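Local coordinates for putative ABC transporter subunit, substrate-binding component (Rhodopseudomonas palustris, PDB 4EVQ), which binds 4-hydroxybenzoate and probably serves as the solute-binding component of an ABC transporter for aromatic acids, at residues Trp236-Ala247 with Leu347-Ser355. Sequence-based numbering, arbitrary orientation.
With PHB (p-hydroxybenzoic acid), chain H.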
loop_
_atom_site.group_PDB
_atom_site.type_symbol
_atom_site.label_atom_id
_atom_site.label_comp_id
_atom_site.label_asym_id
_atom_site.label_seq_id
_atom_site.Cartn_x
_atom_site.Cartn_y
_atom_site.Cartn_z
ATOM N N TRP A 236 -10.944 7.753 -12.085
ATOM C CA TRP A 236 -9.585 7.860 -11.580
ATOM C C TRP A 236 -9.504 7.356 -10.144
ATOM O O TRP A 236 -10.480 7.332 -9.434
ATOM C CB TRP A 236 -9.200 9.330 -11.526
ATOM C CG TRP A 236 -8.837 10.003 -12.817
ATOM C CD1 TRP A 236 -9.685 10.387 -13.819
ATOM C CD2 TRP A 236 -7.531 10.378 -13.219
ATOM N NE1 TRP A 236 -8.963 10.988 -14.835
ATOM C CE2 TRP A 236 -7.643 10.995 -14.493
ATOM C CE3 TRP A 236 -6.275 10.252 -12.637
ATOM C CZ2 TRP A 236 -6.546 11.493 -15.167
ATOM C CZ3 TRP A 236 -5.180 10.743 -13.332
ATOM C CH2 TRP A 236 -5.333 11.388 -14.566
ATOM N N GLY A 237 -8.298 6.986 -9.724
ATOM C CA GLY A 237 -8.064 6.725 -8.310
ATOM C C GLY A 237 -6.607 6.470 -8.065
ATOM O O GLY A 237 -5.817 6.366 -8.978
ATOM N N PRO A 238 -6.244 6.359 -6.792
ATOM C CA PRO A 238 -4.956 5.731 -6.496
ATOM C C PRO A 238 -4.941 4.326 -7.065
ATOM O O PRO A 238 -5.967 3.705 -7.216
ATOM C CB PRO A 238 -4.926 5.729 -4.966
ATOM C CG PRO A 238 -6.405 5.552 -4.583
ATOM C CD PRO A 238 -7.150 6.374 -5.633
ATOM N N GLY A 239 -3.777 3.789 -7.378
ATOM C CA GLY A 239 -3.698 2.546 -8.099
ATOM C C GLY A 239 -4.185 1.293 -7.425
ATOM O O GLY A 239 -4.328 0.276 -8.094
ATOM N N PHE A 240 -4.456 1.386 -6.137
ATOM C CA PHE A 240 -5.117 0.296 -5.431
ATOM C C PHE A 240 -6.459 -0.046 -6.063
ATOM O O PHE A 240 -6.956 -1.159 -5.901
ATOM C CB PHE A 240 -5.300 0.631 -3.946
ATOM C CG PHE A 240 -4.112 1.290 -3.344
ATOM C CD1 PHE A 240 -2.924 0.600 -3.240
ATOM C CD2 PHE A 240 -4.153 2.624 -2.976
ATOM C CE1 PHE A 240 -1.805 1.233 -2.751
ATOM C CE2 PHE A 240 -2.995 3.262 -2.512
ATOM C CZ PHE A 240 -1.842 2.569 -2.412
ATOM N N LEU A 241 -7.070 0.926 -6.746
ATOM C CA LEU A 241 -8.394 0.734 -7.361
ATOM C C LEU A 241 -8.323 -0.343 -8.429
ATOM O O LEU A 241 -9.311 -1.016 -8.646
ATOM C CB LEU A 241 -8.807 2.063 -7.980
ATOM C CG LEU A 241 -10.159 2.082 -8.680
ATOM C CD1 LEU A 241 -11.289 1.782 -7.715
ATOM C CD2 LEU A 241 -10.372 3.435 -9.377
ATOM N N THR A 242 -7.188 -0.517 -9.114
ATOM C CA THR A 242 -7.070 -1.499 -10.175
ATOM C C THR A 242 -6.107 -2.644 -9.911
ATOM O O THR A 242 -6.201 -3.691 -10.557
ATOM C CB THR A 242 -6.725 -0.819 -11.521
ATOM O OG1 THR A 242 -5.458 -0.128 -11.426
ATOM C CG2 THR A 242 -7.771 0.197 -11.901
ATOM N N ASP A 243 -5.152 -2.454 -8.984
ATOM C CA ASP A 243 -4.150 -3.491 -8.821
ATOM C C ASP A 243 -4.730 -4.807 -8.294
ATOM O O ASP A 243 -5.431 -4.833 -7.301
ATOM C CB ASP A 243 -3.003 -3.019 -7.920
ATOM C CG ASP A 243 -1.793 -2.552 -8.717
ATOM O OD1 ASP A 243 -1.968 -1.754 -9.667
ATOM O OD2 ASP A 243 -0.640 -2.980 -8.396
ATOM N N GLY A 244 -4.434 -5.882 -9.007
ATOM C CA GLY A 244 -4.896 -7.203 -8.665
ATOM C C GLY A 244 -6.203 -7.633 -9.272
ATOM O O GLY A 244 -6.540 -8.801 -9.142
ATOM N N VAL A 245 -6.942 -6.708 -9.882
ATOM C CA VAL A 245 -8.294 -6.996 -10.387
ATOM C C VAL A 245 -8.389 -6.732 -11.866
ATOM O O VAL A 245 -9.489 -6.816 -12.416
ATOM C CB VAL A 245 -9.378 -6.248 -9.612
ATOM C CG1 VAL A 245 -9.390 -6.688 -8.120
ATOM C CG2 VAL A 245 -9.303 -4.757 -9.767
ATOM N N GLU A 246 -7.285 -6.477 -12.538
ATOM C CA GLU A 246 -7.271 -6.076 -13.949
ATOM C C GLU A 246 -7.823 -7.125 -14.868
ATOM O O GLU A 246 -8.624 -6.787 -15.763
ATOM C CB GLU A 246 -5.836 -5.739 -14.390
ATOM C CG GLU A 246 -5.102 -4.719 -13.522
ATOM C CD GLU A 246 -4.216 -5.360 -12.464
ATOM O OE1 GLU A 246 -4.482 -6.499 -12.027
ATOM O OE2 GLU A 246 -3.244 -4.691 -12.057
ATOM N N ALA A 247 -7.445 -8.381 -14.711
ATOM C CA ALA A 247 -7.861 -9.420 -15.646
ATOM C C ALA A 247 -9.350 -9.663 -15.471
ATOM O O ALA A 247 -10.128 -9.737 -16.451
ATOM C CB ALA A 247 -7.082 -10.670 -15.420
ATOM N N LEU A 347 1.800 7.878 -13.468
ATOM C CA LEU A 347 0.489 7.916 -14.062
ATOM C C LEU A 347 0.325 6.647 -14.866
ATOM O O LEU A 347 1.239 6.250 -15.573
ATOM C CB LEU A 347 0.357 9.155 -14.966
ATOM C CG LEU A 347 -0.976 9.300 -15.710
ATOM C CD1 LEU A 347 -2.108 9.573 -14.717
ATOM C CD2 LEU A 347 -0.845 10.433 -16.758
ATOM N N ARG A 348 -0.831 6.012 -14.743
ATOM C CA ARG A 348 -1.087 4.735 -15.393
ATOM C C ARG A 348 -2.470 4.728 -16.022
ATOM O O ARG A 348 -3.350 5.446 -15.584
ATOM C CB ARG A 348 -1.044 3.579 -14.390
ATOM C CG ARG A 348 0.114 3.706 -13.394
ATOM C CD ARG A 348 0.221 2.571 -12.431
ATOM N NE ARG A 348 -1.038 2.270 -11.763
ATOM C CZ ARG A 348 -1.309 1.111 -11.172
ATOM N NH1 ARG A 348 -0.373 0.189 -11.076
ATOM N NH2 ARG A 348 -2.505 0.873 -10.707
ATOM N N GLU A 349 -2.662 3.839 -16.972
ATOM C CA GLU A 349 -3.991 3.570 -17.510
ATOM C C GLU A 349 -4.169 2.072 -17.581
ATOM O O GLU A 349 -3.250 1.344 -17.993
ATOM C CB GLU A 349 -4.157 4.167 -18.930
ATOM C CG GLU A 349 -5.532 3.972 -19.538
ATOM C CD GLU A 349 -5.671 4.623 -20.891
ATOM O OE1 GLU A 349 -4.794 5.412 -21.266
ATOM O OE2 GLU A 349 -6.671 4.311 -21.564
ATOM N N LEU A 350 -5.349 1.598 -17.226
ATOM C CA LEU A 350 -5.657 0.198 -17.394
ATOM C C LEU A 350 -6.017 -0.016 -18.855
ATOM O O LEU A 350 -6.930 0.641 -19.388
ATOM C CB LEU A 350 -6.776 -0.162 -16.416
ATOM C CG LEU A 350 -7.326 -1.546 -16.285
ATOM C CD1 LEU A 350 -6.168 -2.531 -16.196
ATOM C CD2 LEU A 350 -8.285 -1.595 -15.104
ATOM N N LYS A 351 -5.252 -0.857 -19.544
ATOM C CA LYS A 351 -5.484 -1.151 -20.951
ATOM C C LYS A 351 -5.092 -2.576 -21.201
ATOM O O LYS A 351 -3.963 -2.975 -20.940
ATOM C CB LYS A 351 -4.630 -0.243 -21.828
ATOM C CG LYS A 351 -5.217 -0.113 -23.235
ATOM C CD LYS A 351 -6.604 0.574 -23.232
ATOM C CE LYS A 351 -7.194 0.579 -24.608
ATOM N NZ LYS A 351 -8.306 -0.371 -24.663
ATOM N N GLY A 352 -6.011 -3.363 -21.737
ATOM C CA GLY A 352 -5.670 -4.709 -22.115
ATOM C C GLY A 352 -5.424 -5.655 -20.972
ATOM O O GLY A 352 -4.707 -6.638 -21.135
ATOM N N GLY A 353 -6.046 -5.392 -19.827
ATOM C CA GLY A 353 -5.895 -6.282 -18.696
ATOM C C GLY A 353 -4.669 -6.062 -17.830
ATOM O O GLY A 353 -4.339 -6.928 -17.039
ATOM N N LYS A 354 -4.025 -4.918 -17.974
ATOM C CA LYS A 354 -2.907 -4.553 -17.116
ATOM C C LYS A 354 -2.823 -3.036 -17.100
ATOM O O LYS A 354 -3.322 -2.364 -18.003
ATOM C CB LYS A 354 -1.606 -5.172 -17.606
ATOM C CG LYS A 354 -1.239 -4.753 -18.998
ATOM C CD LYS A 354 -0.262 -5.739 -19.622
ATOM C CE LYS A 354 1.009 -5.045 -20.138
ATOM N NZ LYS A 354 0.694 -4.054 -21.209
ATOM N N SER A 355 -2.165 -2.469 -16.098
ATOM C CA SER A 355 -1.899 -1.035 -16.079
ATOM C C SER A 355 -0.621 -0.798 -16.838
ATOM O O SER A 355 0.326 -1.545 -16.709
ATOM C CB SER A 355 -1.774 -0.496 -14.655
ATOM O OG SER A 355 -3.048 -0.343 -14.071
HETATM C "C1'" PHB H . -5.295 1.021 4.075
HETATM O "O1'" PHB H . -6.248 0.768 4.847
HETATM O "O2'" PHB H . -4.289 1.753 4.429
HETATM C C1 PHB H . -5.241 0.489 2.697
HETATM C C2 PHB H . -5.949 -0.672 2.386
HETATM C C3 PHB H . -5.919 -1.166 1.091
HETATM C C4 PHB H . -5.217 -0.508 0.136
HETATM C C5 PHB H . -4.489 0.632 0.425
HETATM C C6 PHB H . -4.526 1.111 1.701
HETATM O O4 PHB H . -5.178 -0.970 -1.128
HETATM O O HOH W 1 -3.388 -2.004 -11.989
HETATM O O HOH W 2 -1.241 -4.118 -13.954
#
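The flat guanidinium of Arg348 takes Asp243 at its edge, and Ser355 OG lies over the centre of one face, 3.6 Å above the plane. The Phe240 ring, in the 3-10 segment 239-241, has C5 of the bound p-hydroxybenzoic acid over the centre of one face. Arg348 NH1 and NH2 both bond end-on to a single oxygen, Asp243 OD1, each at 2.9 Å. OD1 sits almost exactly in the guanidinium plane, and the carboxylate is turned 29° from it. NH2 meets OD1 nearly along its C-O bond, whereas NH1 comes from the syn side. The Arg348 chain bends at chi3 (-51°), which turns its end toward the 239-243 turn. NE bonds to Thr258 OG1 and Asp243 OD2 to Val288 N, so both ends of the salt bridge are held further. Both residues also touch Leu260 of strand 257-260, which lies between the strands of 236-238 and 347-351 in the sheet of this lobe.

Water 1 donates to Asp243 OD1 and Glu246 OE2 and accepts from Thr242 OG1 and Ser355 OG. Water 2 joins Glu246 OE2 to Ser355 N. Apolar contacts flank this polar centre. The two methyls of Leu350 divide their work: CD1 rests on Glu246 CG at 3.6 Å, CD2 on Thr242 CG2 at 3.7 Å. Farther along the strands, Leu347 CD1 touches Trp236 CZ3 at 3.6 Å.

A methionine in place of Arg348 would probably leave the buried Asp243 carboxylate without its countercharge, held by Val288 N and water 1 alone among the partners described. The salt bridge and waters link the turn that follows Phe240 to the edge hairpin of the sheet, consistent with a second-shell role. The paired arginine is likely to favour the ionised form of Asp243.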